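PDB 2PK0: Serine/threonine protein phosphatase Stp1 from Streptococcus agalactiae, which removes phosphate groups from phosphoserine and phosphothreonine residues of proteins, as a magnesium-binding phosphatase of the PP2C family. Local coordinates for residues Ile128-Glu133 with Leu185-Asp190. Numbering follows the deposited sequence.
Sequences IVRQGE and LLEEGD
Arg130 lays its guanidinium alongside the carboxylate of Asp190, the two side chains pointing the same way with their flat groups 26° apart. The grip is side-on: NE of Arg130 donates to the syn lone pair of Asp190 OD1 at 2.8 Å, while Arg130 NH2 meets Asp190 OD2 at 2.6 Å from above the carboxylate plane. The arginine chain starts extended, CG anti to the backbone N, and the bend at chi3 (-57°) swings the guanidinium round so that its NE/NH2 edge faces the acid. A second carboxylate, that of Glu187, stacks over one face of the guanidinium; its OE2 sits 3.7 Å from Arg130 NH1, a long salt bridge of charge alone. The arginine's charge would be expected to keep both acids ionised. Asp190 OD2 also accepts the backbone N of Glu187 at 2.6 Å, tying the carboxylate to the start of the type II turn Glu187–Asp190. Among the buried side chains, Ile128 CD1 touches Leu186 CD1 at 3.9 Å, and Ile128 CG2 packs on the Asp190 carboxylate. A water donates to both Val129 O and Gly189 O, bridging the two backbones beside the point where Val129 is hydrogen-bonded to Tyr191 of strand 191-195. The salt-bridge network thus joins the hairpin turn after strand 125-130 to the connection between strands 180-185 and 191-195, which links the two antiparallel sheets of the PP2C beta sandwich.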
loop_
_atom_site.group_PDB
_atom_site.type_symbol
_atom_site.label_atom_id
_atom_site.label_comp_id
_atom_site.label_asym_id
_atom_site.label_seq_id
_atom_site.Cartn_x
_atom_site.Cartn_y
_atom_site.Cartn_z
ATOM N N ILE A 128 -6.110 6.207 -8.070
ATOM C CA ILE A 128 -6.234 6.010 -9.500
ATOM C C ILE A 128 -5.932 7.323 -10.176
ATOM O O ILE A 128 -6.401 8.372 -9.747
ATOM C CB ILE A 128 -7.654 5.525 -9.912
ATOM C CG1 ILE A 128 -7.874 4.077 -9.490
ATOM C CG2 ILE A 128 -7.874 5.642 -11.426
ATOM C CD1 ILE A 128 -9.305 3.698 -9.508
ATOM N N VAL A 129 -5.111 7.265 -11.212
ATOM C CA VAL A 129 -4.903 8.417 -12.076
ATOM C C VAL A 129 -5.658 8.240 -13.399
ATOM O O VAL A 129 -5.396 7.303 -14.152
ATOM C CB VAL A 129 -3.405 8.661 -12.290
ATOM C CG1 VAL A 129 -3.162 9.761 -13.333
ATOM C CG2 VAL A 129 -2.754 8.992 -10.948
ATOM N N ARG A 130 -6.616 9.126 -13.655
ATOM C CA ARG A 130 -7.446 9.095 -14.883
ATOM C C ARG A 130 -7.497 10.485 -15.489
ATOM O O ARG A 130 -7.728 11.463 -14.765
ATOM C CB ARG A 130 -8.873 8.646 -14.550
ATOM C CG ARG A 130 -9.848 8.524 -15.714
ATOM C CD ARG A 130 -11.147 7.852 -15.248
ATOM N NE ARG A 130 -10.858 6.546 -14.657
ATOM C CZ ARG A 130 -11.553 5.964 -13.677
ATOM N NH1 ARG A 130 -12.608 6.566 -13.139
ATOM N NH2 ARG A 130 -11.169 4.776 -13.219
ATOM N N GLN A 131 -7.290 10.572 -16.802
ATOM C CA GLN A 131 -7.348 11.843 -17.535
ATOM C C GLN A 131 -6.597 12.960 -16.807
ATOM O O GLN A 131 -7.138 14.036 -16.575
ATOM C CB GLN A 131 -8.804 12.261 -17.801
ATOM C CG GLN A 131 -9.639 11.269 -18.620
ATOM C CD GLN A 131 -9.263 11.237 -20.101
ATOM O OE1 GLN A 131 -9.261 12.269 -20.774
ATOM N NE2 GLN A 131 -8.949 10.045 -20.611
ATOM N N GLY A 132 -5.366 12.666 -16.399
ATOM C CA GLY A 132 -4.528 13.599 -15.639
ATOM C C GLY A 132 -4.907 13.885 -14.201
ATOM O O GLY A 132 -4.389 14.816 -13.613
ATOM N N GLU A 133 -5.806 13.106 -13.614
ATOM C CA GLU A 133 -6.265 13.428 -12.255
ATOM C C GLU A 133 -6.105 12.283 -11.263
ATOM O O GLU A 133 -6.492 11.165 -11.580
ATOM C CB GLU A 133 -7.725 13.871 -12.269
ATOM C CG GLU A 133 -8.204 14.328 -10.904
ATOM C CD GLU A 133 -9.644 14.761 -10.886
ATOM O OE1 GLU A 133 -10.256 14.883 -11.972
ATOM O OE2 GLU A 133 -10.160 14.978 -9.772
ATOM N N LEU A 185 -13.570 -0.288 -10.456
ATOM C CA LEU A 185 -13.381 -0.594 -11.864
ATOM C C LEU A 185 -12.208 0.201 -12.418
ATOM O O LEU A 185 -12.104 1.401 -12.192
ATOM C CB LEU A 185 -14.651 -0.227 -12.619
ATOM C CG LEU A 185 -14.726 -0.565 -14.111
ATOM C CD1 LEU A 185 -14.507 -2.044 -14.344
ATOM C CD2 LEU A 185 -16.071 -0.136 -14.654
ATOM N N LEU A 186 -11.318 -0.461 -13.141
ATOM C CA LEU A 186 -10.244 0.254 -13.832
ATOM C C LEU A 186 -10.602 0.461 -15.304
ATOM O O LEU A 186 -10.967 -0.489 -15.999
ATOM C CB LEU A 186 -8.913 -0.505 -13.710
ATOM C CG LEU A 186 -7.858 -0.077 -12.669
ATOM C CD1 LEU A 186 -8.459 0.420 -11.356
ATOM C CD2 LEU A 186 -6.851 -1.205 -12.415
ATOM N N GLU A 187 -10.508 1.702 -15.773
ATOM C CA GLU A 187 -10.782 2.040 -17.172
ATOM C C GLU A 187 -9.507 2.009 -18.015
ATOM O O GLU A 187 -8.406 2.032 -17.477
ATOM C CB GLU A 187 -11.451 3.412 -17.254
ATOM C CG GLU A 187 -12.976 3.339 -17.244
ATOM C CD GLU A 187 -13.635 4.503 -16.540
ATOM O OE1 GLU A 187 -13.553 5.651 -17.043
ATOM O OE2 GLU A 187 -14.241 4.253 -15.476
ATOM N N GLU A 188 -9.659 1.944 -19.334
ATOM C CA GLU A 188 -8.514 1.957 -20.245
ATOM C C GLU A 188 -7.735 3.258 -20.114
ATOM O O GLU A 188 -8.314 4.333 -20.162
ATOM C CB GLU A 188 -8.981 1.764 -21.693
ATOM C CG GLU A 188 -9.085 0.303 -22.114
ATOM C CD GLU A 188 -9.783 0.104 -23.463
ATOM O OE1 GLU A 188 -9.981 1.097 -24.200
ATOM O OE2 GLU A 188 -10.133 -1.053 -23.786
ATOM N N GLY A 189 -6.429 3.153 -19.912
ATOM C CA GLY A 189 -5.593 4.335 -19.722
ATOM C C GLY A 189 -5.334 4.746 -18.278
ATOM O O GLY A 189 -4.519 5.645 -18.033
ATOM N N ASP A 190 -6.024 4.098 -17.331
ATOM C CA ASP A 190 -5.859 4.369 -15.894
ATOM C C ASP A 190 -4.490 3.936 -15.393
ATOM O O ASP A 190 -3.819 3.108 -16.014
ATOM C CB ASP A 190 -6.909 3.616 -15.066
ATOM C CG ASP A 190 -8.279 4.280 -15.075
ATOM O OD1 ASP A 190 -8.409 5.418 -15.560
ATOM O OD2 ASP A 190 -9.240 3.665 -14.571
HETATM O O HOH W 1 -4.781 7.969 -16.770
#